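Local coordinates for protein tripeptidase (Staphylococcus aureus subsp. aureus, PDB 3RZA) that is a tripeptidase of the M20/M25/M40 family that probably uses bound metal ions, zinc among them, to hydrolyse short peptides, at residues 175-180 against 346-351. Numbering follows the deposited sequence.
Sequences ELLDAD and SIINTF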
ATOM      1  N   GLU A 175     -10.044 -38.957  15.788  1.00 32.69           N
ATOM      2  CA  GLU A 175     -10.160 -40.284  16.402  1.00 34.48           C
ATOM      3  C   GLU A 175      -9.659 -40.363  17.857  1.00 32.17           C
ATOM      4  O   GLU A 175      -9.994 -41.302  18.565  1.00 32.94           O
ATOM      5  CB  GLU A 175      -9.499 -41.338  15.514  1.00 37.07           C
ATOM      6  CG  GLU A 175     -10.338 -41.583  14.255  1.00 44.51           C
ATOM      7  CD  GLU A 175      -9.606 -42.337  13.191  1.00 52.62           C
ATOM      8  OE1 GLU A 175      -9.161 -43.483  13.468  1.00 59.34           O
ATOM      9  OE2 GLU A 175      -9.492 -41.795  12.062  1.00 59.99           O
ATOM     10  N   LEU A 176      -8.894 -39.369  18.300  1.00 29.44           N
ATOM     11  CA  LEU A 176      -8.594 -39.189  19.718  1.00 26.69           C
ATOM     12  C   LEU A 176      -9.799 -38.694  20.545  1.00 26.96           C
ATOM     13  O   LEU A 176      -9.781 -38.835  21.764  1.00 25.86           O
ATOM     14  CB  LEU A 176      -7.403 -38.238  19.899  1.00 24.23           C
ATOM     15  CG  LEU A 176      -6.061 -38.703  19.313  1.00 27.48           C
ATOM     16  CD1 LEU A 176      -5.010 -37.590  19.352  1.00 25.73           C
ATOM     17  CD2 LEU A 176      -5.538 -39.969  20.032  1.00 27.63           C
ATOM     18  N   LEU A 177     -10.818 -38.109  19.894  1.00 27.88           N
ATOM     19  CA  LEU A 177     -11.974 -37.547  20.592  1.00 27.36           C
ATOM     20  C   LEU A 177     -13.015 -38.608  20.892  1.00 27.25           C
ATOM     21  O   LEU A 177     -13.248 -39.496  20.090  1.00 25.73           O
ATOM     22  CB  LEU A 177     -12.625 -36.418  19.774  1.00 28.49           C
ATOM     23  CG  LEU A 177     -11.767 -35.219  19.353  1.00 28.73           C
ATOM     24  CD1 LEU A 177     -12.667 -34.080  18.891  1.00 30.37           C
ATOM     25  CD2 LEU A 177     -10.842 -34.736  20.468  1.00 30.88           C
ATOM     26  N   ASP A 178     -13.655 -38.480  22.054  1.00 26.69           N
ATOM     27  CA  ASP A 178     -14.710 -39.395  22.489  1.00 29.12           C
ATOM     28  C   ASP A 178     -15.592 -38.606  23.454  1.00 29.61           C
ATOM     29  O   ASP A 178     -15.333 -38.582  24.680  1.00 32.10           O
ATOM     30  CB  ASP A 178     -14.107 -40.653  23.150  1.00 28.52           C
ATOM     31  CG  ASP A 178     -15.155 -41.652  23.593  1.00 31.79           C
ATOM     32  OD1 ASP A 178     -16.233 -41.710  22.985  1.00 33.86           O
ATOM     33  OD2 ASP A 178     -14.888 -42.415  24.541  1.00 36.03           O
ATOM     34  N   ALA A 179     -16.578 -37.901  22.888  1.00 27.73           N
ATOM     35  CA  ALA A 179     -17.499 -37.057  23.656  1.00 27.71           C
ATOM     36  C   ALA A 179     -18.849 -36.989  22.958  1.00 26.50           C
ATOM     37  O   ALA A 179     -18.908 -37.016  21.734  1.00 27.01           O
ATOM     38  CB  ALA A 179     -16.919 -35.653  23.812  1.00 26.33           C
ATOM     39  N   ASP A 180     -19.915 -36.905  23.751  1.00 25.61           N
ATOM     40  CA  ASP A 180     -21.286 -36.641  23.259  1.00 24.31           C
ATOM     41  C   ASP A 180     -21.536 -35.153  22.957  1.00 22.01           C
ATOM     42  O   ASP A 180     -22.319 -34.829  22.080  1.00 21.60           O
ATOM     43  CB  ASP A 180     -22.312 -37.114  24.283  1.00 24.45           C
ATOM     44  CG  ASP A 180     -22.273 -38.632  24.499  1.00 29.99           C
ATOM     45  OD1 ASP A 180     -22.442 -39.376  23.513  1.00 35.09           O
ATOM     46  OD2 ASP A 180     -22.063 -39.073  25.648  1.00 30.44           O
ATOM     47  N   SER A 346     -15.960 -24.005  16.317  1.00 18.44           N
ATOM     48  CA  SER A 346     -16.420 -23.976  14.918  1.00 18.01           C
ATOM     49  C   SER A 346     -15.910 -25.182  14.134  1.00 20.07           C
ATOM     50  O   SER A 346     -16.619 -25.691  13.271  1.00 19.95           O
ATOM     51  CB  SER A 346     -15.963 -22.696  14.196  1.00 19.42           C
ATOM     52  OG  SER A 346     -16.341 -21.496  14.876  1.00 15.64           O
ATOM     53  N   ILE A 347     -14.680 -25.626  14.433  1.00 19.06           N
ATOM     54  CA  ILE A 347     -14.107 -26.796  13.791  1.00 20.83           C
ATOM     55  C   ILE A 347     -14.625 -28.083  14.412  1.00 23.23           C
ATOM     56  O   ILE A 347     -14.957 -29.029  13.680  1.00 26.13           O
ATOM     57  CB  ILE A 347     -12.569 -26.780  13.830  1.00 21.98           C
ATOM     58  CG1 ILE A 347     -12.011 -25.516  13.157  1.00 23.92           C
ATOM     59  CG2 ILE A 347     -12.000 -28.030  13.140  1.00 22.73           C
ATOM     60  CD1 ILE A 347     -12.564 -25.223  11.710  1.00 23.67           C
ATOM     61  N   ILE A 348     -14.717 -28.121  15.737  1.00 19.50           N
ATOM     62  CA  ILE A 348     -15.064 -29.355  16.452  1.00 22.01           C
ATOM     63  C   ILE A 348     -16.501 -29.779  16.142  1.00 21.35           C
ATOM     64  O   ILE A 348     -16.759 -30.966  15.963  1.00 18.39           O
ATOM     65  CB  ILE A 348     -14.875 -29.221  18.009  1.00 22.15           C
ATOM     66  CG1 ILE A 348     -13.401 -28.912  18.369  1.00 28.07           C
ATOM     67  CG2 ILE A 348     -15.418 -30.493  18.759  1.00 16.73           C
ATOM     68  CD1 ILE A 348     -12.596 -30.070  18.793  1.00 34.10           C
ATOM     69  N   ASN A 349     -17.414 -28.801  16.044  1.00 20.09           N
ATOM     70  CA  ASN A 349     -18.775 -29.049  15.520  1.00 19.87           C
ATOM     71  C   ASN A 349     -18.816 -29.819  14.192  1.00 20.26           C
ATOM     72  O   ASN A 349     -19.684 -30.666  14.027  1.00 22.19           O
ATOM     73  CB  ASN A 349     -19.609 -27.737  15.393  1.00 19.49           C
ATOM     74  CG  ASN A 349     -20.331 -27.354  16.702  1.00 20.67           C
ATOM     75  OD1 ASN A 349     -21.156 -28.108  17.202  1.00 21.25           O
ATOM     76  ND2 ASN A 349     -20.014 -26.172  17.249  1.00 17.36           N
ATOM     77  N   THR A 350     -17.859 -29.571  13.282  1.00 21.82           N
ATOM     78  CA  THR A 350     -17.781 -30.334  11.995  1.00 22.65           C
ATOM     79  C   THR A 350     -17.432 -31.832  12.147  1.00 23.27           C
ATOM     80  O   THR A 350     -17.665 -32.609  11.228  1.00 25.26           O
ATOM     81  CB  THR A 350     -16.793 -29.712  10.946  1.00 23.36           C
ATOM     82  OG1 THR A 350     -15.437 -30.068  11.261  1.00 24.83           O
ATOM     83  CG2 THR A 350     -16.949 -28.181  10.853  1.00 24.25           C
ATOM     84  N   PHE A 351     -16.892 -32.222  13.303  1.00 24.90           N
ATOM     85  CA  PHE A 351     -16.728 -33.642  13.671  1.00 26.71           C
ATOM     86  C   PHE A 351     -18.030 -34.305  14.181  1.00 27.51           C
ATOM     87  O   PHE A 351     -18.011 -35.480  14.508  1.00 28.76           O
ATOM     88  CB  PHE A 351     -15.630 -33.833  14.761  1.00 26.15           C
ATOM     89  CG  PHE A 351     -14.312 -33.124  14.485  1.00 28.53           C
ATOM     90  CD1 PHE A 351     -13.849 -32.876  13.179  1.00 35.01           C
ATOM     91  CD2 PHE A 351     -13.496 -32.754  15.559  1.00 33.75           C
ATOM     92  CE1 PHE A 351     -12.607 -32.226  12.968  1.00 36.57           C
ATOM     93  CE2 PHE A 351     -12.255 -32.106  15.355  1.00 31.99           C
ATOM     94  CZ  PHE A 351     -11.818 -31.840  14.063  1.00 32.66           C
TER
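One methyl of Leu177 meets both Ile348 and Phe351: its CD1 lies 3.7 Å from Phe351 CD2 and 4.0 Å from Ile348 CD1. The first bond of the Leu177 side chain already points at segment 346-351; with CG beside the backbone N and anti to the carbonyl carbon (chi1 -57°), the extended second torsion (chi2 -165°) places CD1 at Ile348 and Phe351. Its side chain crosses that of Phe351 at about a right angle and comes at the ring obliquely, beside CD2 and CE2, with Leu177 CD1 4.1 Å from Phe351 CE2. Against Ile348 the approach is slanted, methyl to methyl, and here the longer CG1-CD1 arm of the isoleucine does the touching. The meeting is small, burying 88 Å² in all, and entirely apolar.

The contact ties the loop between helix 167-171 and strand 181-184 to segment 346-351, which continues from helix 344-348, within the part of the M20-family fold that carries the metal site; strand 181-184 runs parallel to strand 355-359, which follows the second segment in the chain. The side chain of Ile348 is about 13 Å from the bound zinc ion and also packs on Leu172 and on Tyr94 of strand 93-98, while Leu177 touches Ile353.

Within segment 346-351, Ile347 O lies 3.9 Å above the ring plane of Phe351, over the centre of one face. The same oxygen accepts a hydrogen bond from the Thr350 hydroxyl (OG1 to Ile347 O, 2.7 Å), in the carbonyl plane and with a C=O...donor angle of 151°. A backbone hydrogen bond from Phe351 N to Ile348 O, 2.9 Å, joins the two residues that receive the leucine methyl.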